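Local coordinates for protein digeranylgeranylglycerophospholipid reductase (Sulfolobus acidocaldarius, PDB 4OPD) that reduces the double bonds of the geranylgeranyl chains of archaeal membrane lipids, using one bound FAD per subunit, to give saturated phytanyl lipids, at residues Leu203-Asp208 and Trp218-Gly223; Leu348-Arg353 and Glu415-Ile420. All blocks are in the same frame, centred on the assembly; numbering follows the deposited sequence. Where two conformers were deposited one is given.

Contact 1 of 2, residues Leu203-Asp208 and Trp218-Gly223; sequences LRIFID and WYFPKG. With GRG (geranylgeranyl diphosphate), chain D; GRG (geranylgeranyl diphosphate), chain E.
Arg-204 and Tyr-219 form an antiparallel hydrogen-bonded pair, Arg-204 N to Tyr-219 O and Tyr-219 N to Arg-204 O both 2.9 Å, and the non-hydrogen-bonded pair Ile-205/Trp-218 follows. On the Arg-204 face the extended arginine runs alongside the tyrosine, guanidinium laid nearly flat on the ring, planes 16° apart; Arg-204 CZ comes 3.5 Å from Tyr-219 CE1. This face-to-face packing is held at both polar ends, since Arg-204 NH2 also bonds Glu-198 O and Tyr-219 OH bonds Asp-256. Phe-206 CE2 lies 3.8 Å from Tyr-219 CB, which sits at the edge of the phenylalanine ring. The two strands make a beta hairpin within the large mixed sheet, strand 70-80 lying on the other side of 202-206. Phe-220 is clamped between two groups: Leu-203 CD1 sits 3.7 Å from the ring centroid on one face in a CH-pi contact, and Trp-218 CD1 lies over the opposite one. With CG between backbone N and carbonyl carbon (chi1 72°), Trp-218 carries its indole away from strand 203-206, where one face receives C20 of a geranylgeranyl diphosphate, 3.6 Å from CE3. Ile-205 CD1 touches that prenyl chain and a second one, whose C16 meets Ile-207 CD1 at 3.4 Å.

Contact 2 of 2, residues Leu348-Arg353 and Glu415-Ile420; sequences LDIFRR and ESMKKI. With GRG (geranylgeranyl diphosphate), chain F.
In the conformer described, Ile-350 is the bump that helix 348-353 presses into helix 415-420, its CG2 resting against Met-417 CG at 3.6 Å and against Ser-416 CB at 4.0 Å. The other branch, CG1, reaches toward Ile-420 and meets its CG2 at 4.1 Å, so the isoleucine fills the hollow framed by Ser-416, Met-417 and Ile-420. Met-417 answers in the opposite direction, sliding past Ile-350 to the flank of Phe-351. These are near-antiparallel helices, their axes 9.0 Å apart at 157°, joined without a hydrogen bond across them; helix 434-452 packs on Ile-350 and Ser-416 as well. The bend at chi3 (69°) sets Met-417 CE beside Phe-351 CB, while SD makes an oblique Met-aromatic contact, 3.7 Å from Phe-351 CD1. With CG of Phe-351 opposite the backbone N (chi1 -167°), C8 of a geranylgeranyl diphosphate lies over the ring face on the side from which SD also comes obliquely, and C12 approaches Phe-351 CZ to 3.4 Å. Putting an alanine here would probably strip the prenyl chain of the ring face under C8 and cost SD its aromatic neighbour, opening a gap beside both. Leu-348 extends the same lipid-facing side, its CD1 near the ligand's O1.

How the contacts relate
Contact 1 closes in the chain before contact 2 opens, and the two do not touch: their centres are 26 Å apart and their nearest atoms about 10 Å. What joins them is bound prenyl ligand. The hairpin of 203-208 and 218-223 supplies a sheet wall to two geranylgeranyl diphosphates, and helix 348-353 supports a third, with helix 415-420 packed behind it. The flavin end belongs to contact 1, where the side chain of Phe-220 is about 4 Å from the bound dihydroflavine-adenine dinucleotide, the reduced FAD. His-298, which binds the lipid product, lies about 6 Å from Ile-205 and about 10 Å from Phe-351, side chain to side chain.

Contact 1 of 2, residues Leu203-Asp208 and Trp218-Gly223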
loop_
_atom_site.group_PDB
_atom_site.type_symbol
_atom_site.label_atom_id
_atom_site.label_comp_id
_atom_site.label_asym_id
_atom_site.label_seq_id
_atom_site.Cartn_x
_atom_site.Cartn_y
_atom_site.Cartn_z
ATOM N N LEU A 203 -17.403 -6.748 2.306
ATOM C CA LEU A 203 -16.393 -7.268 1.406
ATOM C C LEU A 203 -16.187 -8.755 1.650
ATOM O O LEU A 203 -16.367 -9.241 2.766
ATOM C CB LEU A 203 -15.052 -6.536 1.596
ATOM C CG LEU A 203 -15.016 -5.022 1.400
ATOM C CD1 LEU A 203 -13.566 -4.516 1.417
ATOM C CD2 LEU A 203 -15.684 -4.645 0.098
ATOM N N ARG A 204 -15.784 -9.473 0.611
ATOM C CA ARG A 204 -15.441 -10.871 0.770
ATOM C C ARG A 204 -13.996 -11.083 0.370
ATOM O O ARG A 204 -13.546 -10.609 -0.672
ATOM C CB ARG A 204 -16.378 -11.753 -0.054
ATOM C CG ARG A 204 -17.866 -11.498 0.236
ATOM C CD ARG A 204 -18.731 -12.278 -0.729
ATOM N NE ARG A 204 -20.108 -11.793 -0.753
ATOM C CZ ARG A 204 -21.036 -12.276 -1.568
ATOM N NH1 ARG A 204 -20.722 -13.266 -2.395
ATOM N NH2 ARG A 204 -22.272 -11.782 -1.554
ATOM N N ILE A 205 -13.256 -11.761 1.240
ATOM C CA ILE A 205 -11.870 -12.121 0.974
ATOM C C ILE A 205 -11.738 -13.634 1.110
ATOM O O ILE A 205 -12.204 -14.224 2.094
ATOM C CB ILE A 205 -10.909 -11.401 1.938
ATOM C CG1 ILE A 205 -10.882 -9.900 1.619
ATOM C CG2 ILE A 205 -9.486 -11.996 1.859
ATOM C CD1 ILE A 205 -10.043 -9.121 2.591
ATOM N N PHE A 206 -11.151 -14.270 0.100
ATOM C CA PHE A 206 -11.090 -15.736 0.059
ATOM C C PHE A 206 -9.647 -16.211 0.060
ATOM O O PHE A 206 -8.949 -16.042 -0.940
ATOM C CB PHE A 206 -11.776 -16.299 -1.193
ATOM C CG PHE A 206 -13.206 -15.852 -1.382
ATOM C CD1 PHE A 206 -14.254 -16.592 -0.867
ATOM C CD2 PHE A 206 -13.496 -14.714 -2.117
ATOM C CE1 PHE A 206 -15.573 -16.191 -1.056
ATOM C CE2 PHE A 206 -14.815 -14.308 -2.312
ATOM C CZ PHE A 206 -15.844 -15.042 -1.784
ATOM N N ILE A 207 -9.220 -16.834 1.155
ATOM C CA ILE A 207 -7.871 -17.383 1.227
ATOM C C ILE A 207 -7.835 -18.701 0.487
ATOM O O ILE A 207 -8.720 -19.528 0.665
ATOM C CB ILE A 207 -7.411 -17.639 2.678
ATOM C CG1 ILE A 207 -7.767 -16.466 3.577
ATOM C CG2 ILE A 207 -5.919 -17.913 2.710
ATOM C CD1 ILE A 207 -7.271 -15.160 3.050
ATOM N N ASP A 208 -6.812 -18.907 -0.331
ATOM C CA ASP A 208 -6.661 -20.172 -1.034
ATOM C C ASP A 208 -5.320 -20.202 -1.736
ATOM O O ASP A 208 -5.063 -19.422 -2.664
ATOM C CB ASP A 208 -7.796 -20.393 -2.036
ATOM C CG ASP A 208 -7.857 -21.820 -2.540
ATOM O OD1 ASP A 208 -6.792 -22.394 -2.864
ATOM O OD2 ASP A 208 -8.972 -22.381 -2.618
ATOM N N TRP A 218 -10.783 -11.885 -4.093
ATOM C CA TRP A 218 -11.736 -11.014 -3.422
ATOM C C TRP A 218 -12.977 -10.718 -4.260
ATOM O O TRP A 218 -12.993 -10.850 -5.478
ATOM C CB TRP A 218 -11.069 -9.695 -3.007
ATOM C CG TRP A 218 -10.724 -8.727 -4.123
ATOM C CD1 TRP A 218 -11.561 -7.817 -4.712
ATOM C CD2 TRP A 218 -9.437 -8.536 -4.726
ATOM N NE1 TRP A 218 -10.879 -7.093 -5.661
ATOM C CE2 TRP A 218 -9.573 -7.510 -5.686
ATOM C CE3 TRP A 218 -8.182 -9.136 -4.552
ATOM C CZ2 TRP A 218 -8.508 -7.082 -6.476
ATOM C CZ3 TRP A 218 -7.124 -8.705 -5.332
ATOM C CH2 TRP A 218 -7.292 -7.687 -6.284
ATOM N N TYR A 219 -13.995 -10.263 -3.557
ATOM C CA TYR A 219 -15.291 -9.981 -4.111
ATOM C C TYR A 219 -15.796 -8.783 -3.322
ATOM O O TYR A 219 -16.302 -8.933 -2.210
ATOM C CB TYR A 219 -16.174 -11.219 -3.977
ATOM C CG TYR A 219 -17.578 -11.116 -4.519
ATOM C CD1 TYR A 219 -18.561 -10.454 -3.811
ATOM C CD2 TYR A 219 -17.927 -11.729 -5.724
ATOM C CE1 TYR A 219 -19.868 -10.380 -4.294
ATOM C CE2 TYR A 219 -19.237 -11.661 -6.213
ATOM C CZ TYR A 219 -20.194 -10.988 -5.483
ATOM O OH TYR A 219 -21.497 -10.902 -5.933
ATOM N N PHE A 220 -15.584 -7.592 -3.886
ATOM C CA PHE A 220 -15.854 -6.313 -3.226
ATOM C C PHE A 220 -17.078 -5.650 -3.876
ATOM O O PHE A 220 -16.948 -5.050 -4.945
ATOM C CB PHE A 220 -14.651 -5.353 -3.348
ATOM C CG PHE A 220 -13.456 -5.722 -2.512
ATOM C CD1 PHE A 220 -13.446 -6.857 -1.710
ATOM C CD2 PHE A 220 -12.329 -4.904 -2.522
ATOM C CE1 PHE A 220 -12.324 -7.171 -0.946
ATOM C CE2 PHE A 220 -11.220 -5.215 -1.758
ATOM C CZ PHE A 220 -11.218 -6.340 -0.968
ATOM N N PRO A 221 -18.266 -5.758 -3.252
ATOM C CA PRO A 221 -19.454 -5.164 -3.884
ATOM C C PRO A 221 -19.349 -3.642 -4.049
ATOM O O PRO A 221 -18.903 -2.952 -3.130
ATOM C CB PRO A 221 -20.592 -5.537 -2.918
ATOM C CG PRO A 221 -20.108 -6.803 -2.236
ATOM C CD PRO A 221 -18.612 -6.567 -2.066
ATOM N N LYS A 222 -19.738 -3.141 -5.217
ATOM C CA LYS A 222 -19.804 -1.702 -5.461
ATOM C C LYS A 222 -21.256 -1.238 -5.549
ATOM O O LYS A 222 -21.539 -0.105 -5.937
ATOM C CB LYS A 222 -19.058 -1.338 -6.746
ATOM C CG LYS A 222 -17.530 -1.332 -6.619
ATOM C CD LYS A 222 -16.897 -0.943 -7.953
ATOM C CE LYS A 222 -15.404 -0.672 -7.817
ATOM N NZ LYS A 222 -15.159 0.692 -7.290
ATOM N N GLY A 223 -22.174 -2.126 -5.186
ATOM C CA GLY A 223 -23.597 -1.845 -5.271
ATOM C C GLY A 223 -24.330 -3.153 -5.075
ATOM O O GLY A 223 -23.690 -4.168 -4.800
HETATM C C20 GRG D . -7.660 -6.160 -2.641
HETATM C C19 GRG D . -5.070 -5.863 -2.856
HETATM C C18 GRG D . -6.358 -5.612 -2.103
HETATM C C17 GRG D . -6.351 -4.896 -0.960
HETATM C C16 GRG D . -7.636 -4.649 -0.203
HETATM C C14 GRG D . -8.834 -5.323 2.556
HETATM C C13 GRG D . -8.508 -3.953 2.002
HETATM C C15 GRG D . -7.361 -3.796 1.025
HETATM C C12 GRG D . -9.229 -2.868 2.347
HETATM C C11 GRG D . -10.411 -2.903 3.291
HETATM C C9 GRG D . -10.664 -1.482 3.742
HETATM C C8 GRG D . -12.005 -1.364 4.422
HETATM C C10 GRG D . -13.262 -1.116 3.615
HETATM C C7 GRG D . -12.083 -1.482 5.758
HETATM C C6 GRG D . -13.432 -1.368 6.430
HETATM C C5 GRG D . -13.732 -2.684 7.111
HETATM C C3 GRG D . -13.075 -2.705 8.476
HETATM C C4 GRG D . -13.000 -4.006 9.242
HETATM C C2 GRG D . -12.563 -1.571 9.008
HETATM C C1 GRG D . -11.906 -1.587 10.370
HETATM O O1 GRG D . -11.508 -0.278 10.710
HETATM P PA GRG D . -11.813 0.227 12.177
HETATM O O1A GRG D . -10.547 0.175 13.003
HETATM O O3A GRG D . -12.903 -0.730 12.822
HETATM O O2A GRG D . -12.329 1.646 12.117
HETATM P PB GRG D . -13.942 -0.310 13.945
HETATM O O1B GRG D . -14.679 -1.544 14.427
HETATM O O2B GRG D . -13.208 0.323 15.109
HETATM O O3B GRG D . -14.923 0.684 13.357
HETATM C C20 GRG E . -1.791 -12.953 2.353
HETATM C C19 GRG E . -1.881 -15.548 2.460
HETATM C C18 GRG E . -2.572 -14.214 2.659
HETATM C C17 GRG E . -3.852 -14.180 3.117
HETATM C C16 GRG E . -4.697 -12.928 3.342
HETATM C C14 GRG E . -5.754 -12.756 6.628
HETATM C C13 GRG E . -5.502 -11.808 5.480
HETATM C C15 GRG E . -4.336 -12.087 4.546
HETATM C C12 GRG E . -6.291 -10.712 5.340
HETATM C C11 GRG E . -7.426 -10.464 6.326
HETATM C C9 GRG E . -8.199 -9.187 6.024
HETATM C C8 GRG E . -8.423 -8.357 7.280
HETATM C C10 GRG E . -8.942 -9.020 8.532
HETATM C C7 GRG E . -8.170 -7.027 7.286
HETATM C C6 GRG E . -8.347 -6.157 8.519
HETATM C C5 GRG E . -9.392 -5.077 8.350
HETATM C C3 GRG E . -8.897 -3.795 7.698
HETATM C C4 GRG E . -8.659 -3.758 6.208
HETATM C C2 GRG E . -8.699 -2.678 8.440
HETATM C C1 GRG E . -8.251 -1.326 7.894
HETATM O O1 GRG E . -7.051 -1.345 7.159
HETATM P PA GRG E . -5.821 -0.496 7.679
HETATM O O1A GRG E . -4.757 -1.474 8.094
HETATM O O3A GRG E . -6.232 0.380 8.920
HETATM O O2A GRG E . -5.277 0.390 6.586
#

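Contact 2 of 2, residues Leu348-Arg353 and Glu415-Ile420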
loop_
_atom_site.group_PDB
_atom_site.type_symbol
_atom_site.label_atom_id
_atom_site.label_comp_id
_atom_site.label_asym_id
_atom_site.label_seq_id
_atom_site.Cartn_x
_atom_site.Cartn_y
_atom_site.Cartn_z
ATOM N N LEU A 348 3.983 -6.832 10.213
ATOM C CA LEU A 348 3.151 -7.619 9.301
ATOM C C LEU A 348 3.939 -8.203 8.135
ATOM O O LEU A 348 3.483 -9.144 7.492
ATOM C CB LEU A 348 2.003 -6.767 8.781
ATOM C CG LEU A 348 0.951 -6.391 9.826
ATOM C CD1 LEU A 348 -0.063 -5.455 9.191
ATOM C CD2 LEU A 348 0.268 -7.633 10.422
ATOM N N ASP A 349 5.108 -7.624 7.850
ATOM C CA ASP A 349 6.034 -8.169 6.859
ATOM C C ASP A 349 6.469 -9.568 7.311
ATOM O O ASP A 349 6.509 -10.512 6.526
ATOM C CB ASP A 349 7.253 -7.225 6.683
ATOM C CG ASP A 349 8.054 -7.492 5.408
ATOM O OD1 ASP A 349 7.901 -8.567 4.798
ATOM O OD2 ASP A 349 8.860 -6.617 5.002
ATOM N N ILE A 350 6.781 -9.712 8.590
ATOM C CA ILE A 350 7.099 -11.020 9.159
ATOM C C ILE A 350 5.908 -11.955 9.045
ATOM O O ILE A 350 6.022 -13.083 8.564
ATOM C CB ILE A 350 7.512 -10.914 10.637
ATOM C CG1 ILE A 350 8.831 -10.156 10.755
ATOM C CG2 ILE A 350 7.676 -12.302 11.254
ATOM C CD1 ILE A 350 10.006 -10.952 10.270
ATOM N N PHE A 351 4.749 -11.470 9.492
ATOM C CA PHE A 351 3.566 -12.314 9.578
ATOM C C PHE A 351 3.164 -12.793 8.185
ATOM O O PHE A 351 2.820 -13.950 8.020
ATOM C CB PHE A 351 2.411 -11.571 10.269
ATOM C CG PHE A 351 1.269 -12.460 10.674
ATOM C CD1 PHE A 351 1.447 -13.433 11.649
ATOM C CD2 PHE A 351 0.027 -12.320 10.095
ATOM C CE1 PHE A 351 0.404 -14.256 12.022
ATOM C CE2 PHE A 351 -1.023 -13.140 10.466
ATOM C CZ PHE A 351 -0.829 -14.105 11.435
ATOM N N ARG A 352 3.230 -11.901 7.189
ATOM C CA ARG A 352 2.956 -12.263 5.801
ATOM C C ARG A 352 3.728 -13.497 5.353
ATOM O O ARG A 352 3.183 -14.375 4.699
ATOM C CB ARG A 352 3.315 -11.091 4.857
ATOM C CG ARG A 352 3.676 -11.573 3.453
ATOM C CD ARG A 352 4.082 -10.459 2.523
ATOM N NE ARG A 352 5.452 -9.989 2.733
ATOM C CZ ARG A 352 6.501 -10.431 2.047
ATOM N NH1 ARG A 352 6.340 -11.373 1.141
ATOM N NH2 ARG A 352 7.707 -9.932 2.270
ATOM N N ARG A 353 5.021 -13.535 5.661
ATOM C CA ARG A 353 5.885 -14.620 5.191
ATOM C C ARG A 353 5.425 -15.968 5.754
ATOM O O ARG A 353 5.513 -17.013 5.094
ATOM C CB ARG A 353 7.331 -14.340 5.596
ATOM C CG ARG A 353 7.887 -13.093 4.938
ATOM C CD ARG A 353 9.084 -12.534 5.680
ATOM N NE ARG A 353 9.348 -11.185 5.196
ATOM C CZ ARG A 353 10.432 -10.821 4.531
ATOM N NH1 ARG A 353 11.397 -11.698 4.293
ATOM N NH2 ARG A 353 10.556 -9.564 4.126
ATOM N N GLU A 415 7.691 -14.163 18.220
ATOM C CA GLU A 415 8.990 -13.722 18.707
ATOM C C GLU A 415 9.698 -12.832 17.687
ATOM O O GLU A 415 10.289 -11.815 18.054
ATOM C CB GLU A 415 9.867 -14.922 19.067
ATOM C CG GLU A 415 9.459 -15.586 20.370
ATOM C CD GLU A 415 10.109 -16.940 20.583
ATOM O OE1 GLU A 415 10.922 -17.367 19.732
ATOM O OE2 GLU A 415 9.796 -17.584 21.605
ATOM N N SER A 416 9.650 -13.205 16.410
ATOM C CA SER A 416 10.330 -12.411 15.401
ATOM C C SER A 416 9.602 -11.094 15.183
ATOM O O SER A 416 10.226 -10.069 14.907
ATOM C CB SER A 416 10.440 -13.171 14.072
ATOM O OG SER A 416 11.388 -14.219 14.165
ATOM N N MET A 417 8.278 -11.131 15.277
ATOM C CA MET A 417 7.473 -9.923 15.113
ATOM C C MET A 417 7.811 -8.960 16.242
ATOM O O MET A 417 7.906 -7.748 16.047
ATOM C CB MET A 417 5.977 -10.257 15.107
ATOM C CG MET A 417 5.468 -10.937 13.814
ATOM S SD MET A 417 3.754 -11.562 13.903
ATOM C CE MET A 417 2.820 -10.035 13.984
ATOM N N LYS A 418 7.978 -9.522 17.428
ATOM C CA LYS A 418 8.371 -8.755 18.606
ATOM C C LYS A 418 9.717 -8.076 18.394
ATOM O O LYS A 418 9.902 -6.906 18.738
ATOM C CB LYS A 418 8.429 -9.673 19.833
ATOM C CG LYS A 418 8.945 -8.999 21.110
ATOM C CD LYS A 418 8.975 -9.986 22.277
ATOM C CE LYS A 418 9.291 -9.292 23.596
ATOM N NZ LYS A 418 8.246 -8.292 23.963
ATOM N N LYS A 419 10.656 -8.811 17.827
ATOM C CA LYS A 419 11.982 -8.309 17.592
ATOM C C LYS A 419 11.928 -7.126 16.627
ATOM O O LYS A 419 12.520 -6.143 16.804
ATOM C CB LYS A 419 12.864 -9.357 16.951
ATOM C CG LYS A 419 13.712 -10.184 17.883
ATOM C CD LYS A 419 14.406 -11.343 17.172
ATOM C CE LYS A 419 15.051 -12.327 18.124
ATOM N NZ LYS A 419 15.529 -13.581 17.476
ATOM N N ILE A 420 11.192 -7.299 15.566
ATOM C CA ILE A 420 11.218 -6.292 14.516
ATOM C C ILE A 420 10.427 -5.069 14.985
ATOM O O ILE A 420 10.774 -3.941 14.648
ATOM C CB ILE A 420 10.695 -6.850 13.165
ATOM C CG1 ILE A 420 11.334 -6.086 11.999
ATOM C CG2 ILE A 420 9.160 -6.806 13.069
ATOM C CD1 ILE A 420 11.066 -6.702 10.623
HETATM C C20 GRG F . -6.039 -17.887 10.556
HETATM C C19 GRG F . -4.599 -19.922 9.758
HETATM C C18 GRG F . -4.840 -18.790 10.733
HETATM C C17 GRG F . -4.003 -18.584 11.765
HETATM C C16 GRG F . -4.249 -17.467 12.758
HETATM C C14 GRG F . -2.386 -15.912 15.401
HETATM C C13 GRG F . -2.942 -15.700 14.011
HETATM C C15 GRG F . -2.916 -16.832 13.010
HETATM C C12 GRG F . -3.414 -14.494 13.631
HETATM C C11 GRG F . -3.409 -13.296 14.555
HETATM C C9 GRG F . -2.108 -12.547 14.292
HETATM C C8 GRG F . -2.346 -11.330 13.410
HETATM C C10 GRG F . -1.233 -10.309 13.302
HETATM C C7 GRG F . -3.513 -11.155 12.743
HETATM C C6 GRG F . -3.853 -9.931 11.897
HETATM C C5 GRG F . -3.260 -9.859 10.522
HETATM C C3 GRG F . -3.942 -8.706 9.811
HETATM C C4 GRG F . -5.394 -8.838 9.414
HETATM C C2 GRG F . -3.275 -7.570 9.516
HETATM C C1 GRG F . -3.984 -6.447 8.774
HETATM O O1 GRG F . -3.450 -5.184 9.100
#